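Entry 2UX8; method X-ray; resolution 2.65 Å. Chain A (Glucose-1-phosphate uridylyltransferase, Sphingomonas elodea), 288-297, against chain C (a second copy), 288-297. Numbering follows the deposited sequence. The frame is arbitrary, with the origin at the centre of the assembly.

Chain A (288-297) VRAFAVKALG
Chain C (288-297) VRAFAVKALG

The last carbonyls of a helix lack the i+4 amide of a continuing helix, and one way to satisfy them is a side-chain donor from a neighbouring subunit. The contact between two copies of glucose-1-phosphate uridylyltransferase offers a worked example: A:Leu296 O and C:Leu296 O each accept from the other chain's arginine. Both stretches are helical from their first residue, as α-helix already under way, with phi/psi near -60/-50. The helix axes approach to 10.4 Å, their N-to-C directions 128° apart, so each stretch's later residues lie beside an earlier turn of its partner. The register is nearly symmetric: CA of A:Ala292 lies 7.1 Å from CA of C:Ala292, CA of A:Arg289 lies 7.0 Å from CA of C:Leu296, and CA of A:Leu296 lies 7.1 Å from CA of C:Arg289.

Within the helices, i to i+4 bonds serve the earlier carbonyls: A:Ala292 N reaches A:Val288 O, and C:Ala292 N reaches C:Val288 O, each at 2.8 Å, and A:Ala295 N reaches A:Phe291 O at 2.9 Å. Further along the pattern tightens, with A:Leu296 N donating to A:Val293 O at 3.1 Å and only weakly to A:Ala292 O at 3.0 Å. A:Leu296 and C:Leu296, at phi/psi near -90/-10, precede glycines of positive phi, 90° at A:Gly297 and 85° at C:Gly297. A:Arg289 NH1 donates to C:Leu296 O at a very short 2.4 Å, with an N-H...O angle of 133°; C:Arg289 NH1 donates to A:Leu296 O at 2.8 Å and a straighter 161°. Both arginines have CA-to-CB bonds pointing sideways; the chains run out through t chi1 and chi2 and turn at chi3 (m), with chi4 -84° in A:Arg289 and -69° in C:Arg289, and their ends come nearer the partner. NE of each is hydrogen-bonded elsewhere in the structure, while NH1 makes the link across the contact.

Apolar packing fills the middle. The CA-to-CB bonds of A:Ala292 and C:Ala292 point toward the partner, and each small side chain receives the opposing leucine: A:Ala292 CB to C:Leu296 CD1 is 3.8 Å, and C:Ala292 CB to A:Leu296 CD1 is 3.7 Å. A:Leu296 and C:Leu296 are both m, t, and their CD1 atoms meet at 4.1 Å. A:Val293 CG2 adds a contact of 3.9 Å to C:Leu296 CD1. A:Leu296 and C:Leu296 thus contribute twice, the side chain packing while the carbonyl accepts from arginine. C:Leu296 CD2 also lies over one face of the A:Arg289 guanidinium. Together the stretches bury 417 Å².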

ATOM      1  N   VAL A 288     -31.876  -1.028  17.653  1.00 43.47           N
ATOM      2  CA  VAL A 288     -30.959  -0.213  18.446  1.00 42.33           C
ATOM      3  C   VAL A 288     -31.645   0.353  19.684  1.00 42.35           C
ATOM      4  O   VAL A 288     -31.115   0.258  20.789  1.00 41.84           O
ATOM      5  CB  VAL A 288     -30.343   0.942  17.598  1.00 28.24           C
ATOM      6  CG1 VAL A 288     -29.535   1.888  18.487  1.00 27.42           C
ATOM      7  CG2 VAL A 288     -29.433   0.356  16.525  1.00 26.57           C
ATOM      8  N   ARG A 289     -32.828   0.932  19.504  1.00 50.64           N
ATOM      9  CA  ARG A 289     -33.558   1.493  20.633  1.00 50.75           C
ATOM     10  C   ARG A 289     -33.870   0.410  21.669  1.00 50.97           C
ATOM     11  O   ARG A 289     -33.616   0.592  22.864  1.00 51.03           O
ATOM     12  CB  ARG A 289     -34.852   2.153  20.161  1.00 52.72           C
ATOM     13  CG  ARG A 289     -35.711   2.708  21.294  1.00 53.22           C
ATOM     14  CD  ARG A 289     -37.022   3.272  20.766  1.00 53.14           C
ATOM     15  NE  ARG A 289     -36.788   4.454  19.942  1.00 54.66           N
ATOM     16  CZ  ARG A 289     -36.642   5.682  20.429  1.00 54.10           C
ATOM     17  NH1 ARG A 289     -36.723   5.872  21.738  1.00 52.21           N
ATOM     18  NH2 ARG A 289     -36.387   6.709  19.615  1.00 52.73           N
ATOM     19  N   ALA A 290     -34.411  -0.717  21.215  1.00 47.37           N
ATOM     20  CA  ALA A 290     -34.742  -1.809  22.129  1.00 47.29           C
ATOM     21  C   ALA A 290     -33.525  -2.212  22.953  1.00 47.21           C
ATOM     22  O   ALA A 290     -33.632  -2.450  24.150  1.00 47.66           O
ATOM     23  CB  ALA A 290     -35.282  -3.017  21.356  1.00 30.79           C
ATOM     24  N   PHE A 291     -32.365  -2.279  22.315  1.00 37.93           N
ATOM     25  CA  PHE A 291     -31.147  -2.657  23.021  1.00 38.11           C
ATOM     26  C   PHE A 291     -30.726  -1.584  24.005  1.00 38.48           C
ATOM     27  O   PHE A 291     -30.472  -1.868  25.168  1.00 38.52           O
ATOM     28  CB  PHE A 291     -30.009  -2.889  22.032  1.00 30.17           C
ATOM     29  CG  PHE A 291     -28.709  -3.209  22.685  1.00 29.38           C
ATOM     30  CD1 PHE A 291     -28.432  -4.500  23.110  1.00 28.18           C
ATOM     31  CD2 PHE A 291     -27.763  -2.213  22.896  1.00 30.09           C
ATOM     32  CE1 PHE A 291     -27.233  -4.797  23.734  1.00 28.40           C
ATOM     33  CE2 PHE A 291     -26.560  -2.502  23.521  1.00 29.93           C
ATOM     34  CZ  PHE A 291     -26.294  -3.796  23.941  1.00 29.41           C
ATOM     35  N   ALA A 292     -30.640  -0.352  23.526  1.00 39.57           N
ATOM     36  CA  ALA A 292     -30.236   0.764  24.364  1.00 40.43           C
ATOM     37  C   ALA A 292     -31.014   0.781  25.674  1.00 41.33           C
ATOM     38  O   ALA A 292     -30.431   0.872  26.760  1.00 41.20           O
ATOM     39  CB  ALA A 292     -30.442   2.074  23.622  1.00 24.00           C
ATOM     40  N   VAL A 293     -32.335   0.699  25.569  1.00 52.87           N
ATOM     41  CA  VAL A 293     -33.196   0.710  26.747  1.00 52.87           C
ATOM     42  C   VAL A 293     -32.809  -0.358  27.772  1.00 52.87           C
ATOM     43  O   VAL A 293     -32.538  -0.055  28.931  1.00 89.31           O
ATOM     44  CB  VAL A 293     -34.674   0.528  26.335  1.00 60.38           C
ATOM     45  CG1 VAL A 293     -35.488  -0.014  27.491  1.00 60.38           C
ATOM     46  CG2 VAL A 293     -35.241   1.857  25.900  1.00 60.38           C
ATOM     47  N   LYS A 294     -32.783  -1.604  27.326  1.00 37.49           N
ATOM     48  CA  LYS A 294     -32.431  -2.729  28.164  1.00 37.71           C
ATOM     49  C   LYS A 294     -31.050  -2.558  28.794  1.00 37.79           C
ATOM     50  O   LYS A 294     -30.880  -2.761  29.994  1.00 37.69           O
ATOM     51  CB  LYS A 294     -32.455  -3.973  27.303  1.00 74.01           C
ATOM     52  CG  LYS A 294     -32.632  -5.255  28.030  1.00 75.93           C
ATOM     53  CD  LYS A 294     -33.035  -6.278  27.010  1.00 78.66           C
ATOM     54  CE  LYS A 294     -33.231  -7.639  27.605  1.00 78.64           C
ATOM     55  NZ  LYS A 294     -33.663  -8.567  26.532  1.00 78.61           N
ATOM     56  N   ALA A 295     -30.069  -2.174  27.976  1.00 32.75           N
ATOM     57  CA  ALA A 295     -28.696  -1.990  28.436  1.00 32.62           C
ATOM     58  C   ALA A 295     -28.521  -0.857  29.435  1.00 32.70           C
ATOM     59  O   ALA A 295     -27.533  -0.812  30.157  1.00 31.63           O
ATOM     60  CB  ALA A 295     -27.780  -1.768  27.251  1.00 19.99           C
ATOM     61  N   LEU A 296     -29.480   0.055  29.486  1.00 74.17           N
ATOM     62  CA  LEU A 296     -29.374   1.182  30.403  1.00 75.26           C
ATOM     63  C   LEU A 296     -29.887   0.967  31.811  1.00 76.30           C
ATOM     64  O   LEU A 296     -29.623   1.773  32.683  1.00 77.00           O
ATOM     65  CB  LEU A 296     -30.080   2.410  29.834  1.00 37.37           C
ATOM     66  CG  LEU A 296     -29.297   3.209  28.801  1.00 37.05           C
ATOM     67  CD1 LEU A 296     -30.036   4.476  28.479  1.00 38.59           C
ATOM     68  CD2 LEU A 296     -27.932   3.552  29.338  1.00 35.96           C
ATOM     69  N   GLY A 297     -30.620  -0.105  32.050  1.00 95.14           N
ATOM     70  CA  GLY A 297     -31.145  -0.321  33.382  1.00 95.72           C
ATOM     71  C   GLY A 297     -32.509   0.333  33.489  1.00 96.06           C
ATOM     72  O   GLY A 297     -32.967   0.983  32.543  1.00 96.38           O
TER
ATOM     73  N   VAL C 288     -21.999   8.904  27.806  1.00 22.71           N
ATOM     74  CA  VAL C 288     -22.791   8.090  26.888  1.00 22.29           C
ATOM     75  C   VAL C 288     -24.157   7.731  27.462  1.00 23.51           C
ATOM     76  O   VAL C 288     -25.161   7.782  26.748  1.00 22.57           O
ATOM     77  CB  VAL C 288     -22.047   6.798  26.502  1.00 27.25           C
ATOM     78  CG1 VAL C 288     -22.887   5.972  25.565  1.00 26.65           C
ATOM     79  CG2 VAL C 288     -20.750   7.145  25.831  1.00 25.28           C
ATOM     80  N   ARG C 289     -24.192   7.359  28.741  1.00 51.38           N
ATOM     81  CA  ARG C 289     -25.448   7.019  29.402  1.00 53.23           C
ATOM     82  C   ARG C 289     -26.386   8.224  29.312  1.00 55.10           C
ATOM     83  O   ARG C 289     -27.495   8.121  28.792  1.00 55.50           O
ATOM     84  CB  ARG C 289     -25.191   6.650  30.875  1.00 36.61           C
ATOM     85  CG  ARG C 289     -26.448   6.429  31.703  1.00 33.99           C
ATOM     86  CD  ARG C 289     -26.127   6.098  33.138  1.00 32.47           C
ATOM     87  NE  ARG C 289     -25.614   4.744  33.301  1.00 31.00           N
ATOM     88  CZ  ARG C 289     -26.348   3.653  33.132  1.00 30.75           C
ATOM     89  NH1 ARG C 289     -27.630   3.759  32.794  1.00 28.16           N
ATOM     90  NH2 ARG C 289     -25.797   2.463  33.307  1.00 30.98           N
ATOM     91  N   ALA C 290     -25.910   9.365  29.803  1.00 81.05           N
ATOM     92  CA  ALA C 290     -26.673  10.611  29.800  1.00 82.48           C
ATOM     93  C   ALA C 290     -27.276  10.892  28.432  1.00 83.72           C
ATOM     94  O   ALA C 290     -28.453  11.242  28.315  1.00 85.56           O
ATOM     95  CB  ALA C 290     -25.774  11.770  30.211  1.00 21.72           C
ATOM     96  N   PHE C 291     -26.454  10.746  27.401  1.00 35.19           N
ATOM     97  CA  PHE C 291     -26.890  10.987  26.037  1.00 36.19           C
ATOM     98  C   PHE C 291     -27.921   9.969  25.562  1.00 36.51           C
ATOM     99  O   PHE C 291     -28.961  10.332  25.019  1.00 36.17           O
ATOM    100  CB  PHE C 291     -25.690  10.960  25.103  1.00 53.71           C
ATOM    101  CG  PHE C 291     -26.056  11.096  23.663  1.00 55.01           C
ATOM    102  CD1 PHE C 291     -26.264  12.351  23.109  1.00 55.44           C
ATOM    103  CD2 PHE C 291     -26.226   9.970  22.864  1.00 54.88           C
ATOM    104  CE1 PHE C 291     -26.635  12.489  21.782  1.00 54.37           C
ATOM    105  CE2 PHE C 291     -26.599  10.100  21.532  1.00 54.76           C
ATOM    106  CZ  PHE C 291     -26.804  11.367  20.991  1.00 54.72           C
ATOM    107  N   ALA C 292     -27.614   8.692  25.749  1.00 38.06           N
ATOM    108  CA  ALA C 292     -28.536   7.624  25.367  1.00 39.57           C
ATOM    109  C   ALA C 292     -29.922   7.925  25.939  1.00 40.96           C
ATOM    110  O   ALA C 292     -30.931   7.855  25.232  1.00 40.68           O
ATOM    111  CB  ALA C 292     -28.035   6.283  25.900  1.00 38.96           C
ATOM    112  N   VAL C 293     -29.944   8.262  27.226  1.00 64.97           N
ATOM    113  CA  VAL C 293     -31.157   8.566  27.978  1.00 64.97           C
ATOM    114  C   VAL C 293     -32.056   9.545  27.233  1.00 64.97           C
ATOM    115  O   VAL C 293     -33.172   9.213  26.827  1.00106.36           O
ATOM    116  CB  VAL C 293     -30.780   9.172  29.342  1.00 60.01           C
ATOM    117  CG1 VAL C 293     -31.976   9.185  30.255  1.00 60.01           C
ATOM    118  CG2 VAL C 293     -29.645   8.383  29.963  1.00 60.01           C
ATOM    119  N   LYS C 294     -31.559  10.761  27.057  1.00 81.42           N
ATOM    120  CA  LYS C 294     -32.303  11.790  26.341  1.00 83.67           C
ATOM    121  C   LYS C 294     -32.731  11.329  24.966  1.00 84.22           C
ATOM    122  O   LYS C 294     -33.918  11.306  24.628  1.00 85.20           O
ATOM    123  CB  LYS C 294     -31.453  13.034  26.137  1.00 99.46           C
ATOM    124  CG  LYS C 294     -31.358  13.945  27.317  1.00102.59           C
ATOM    125  CD  LYS C 294     -30.403  15.075  27.006  1.00105.32           C
ATOM    126  CE  LYS C 294     -30.374  16.095  28.120  1.00107.57           C
ATOM    127  NZ  LYS C 294     -29.323  17.113  27.880  1.00107.55           N
ATOM    128  N   ALA C 295     -31.729  10.995  24.168  1.00 65.95           N
ATOM    129  CA  ALA C 295     -31.921  10.580  22.796  1.00 66.30           C
ATOM    130  C   ALA C 295     -32.997   9.524  22.600  1.00 66.67           C
ATOM    131  O   ALA C 295     -33.507   9.360  21.496  1.00 66.51           O
ATOM    132  CB  ALA C 295     -30.592  10.100  22.232  1.00 62.24           C
ATOM    133  N   LEU C 296     -33.365   8.830  23.672  1.00 74.69           N
ATOM    134  CA  LEU C 296     -34.358   7.769  23.571  1.00 75.63           C
ATOM    135  C   LEU C 296     -35.805   8.162  23.808  1.00 76.30           C
ATOM    136  O   LEU C 296     -36.700   7.376  23.563  1.00 76.61           O
ATOM    137  CB  LEU C 296     -33.997   6.626  24.526  1.00 61.70           C
ATOM    138  CG  LEU C 296     -32.813   5.721  24.166  1.00 61.58           C
ATOM    139  CD1 LEU C 296     -32.585   4.697  25.263  1.00 61.62           C
ATOM    140  CD2 LEU C 296     -33.083   5.013  22.859  1.00 61.72           C
ATOM    141  N   GLY C 297     -36.045   9.372  24.281  1.00104.40           N
ATOM    142  CA  GLY C 297     -37.411   9.776  24.546  1.00104.74           C
ATOM    143  C   GLY C 297     -37.814   9.305  25.928  1.00104.86           C
ATOM    144  O   GLY C 297     -37.009   8.711  26.650  1.00104.89           O
TER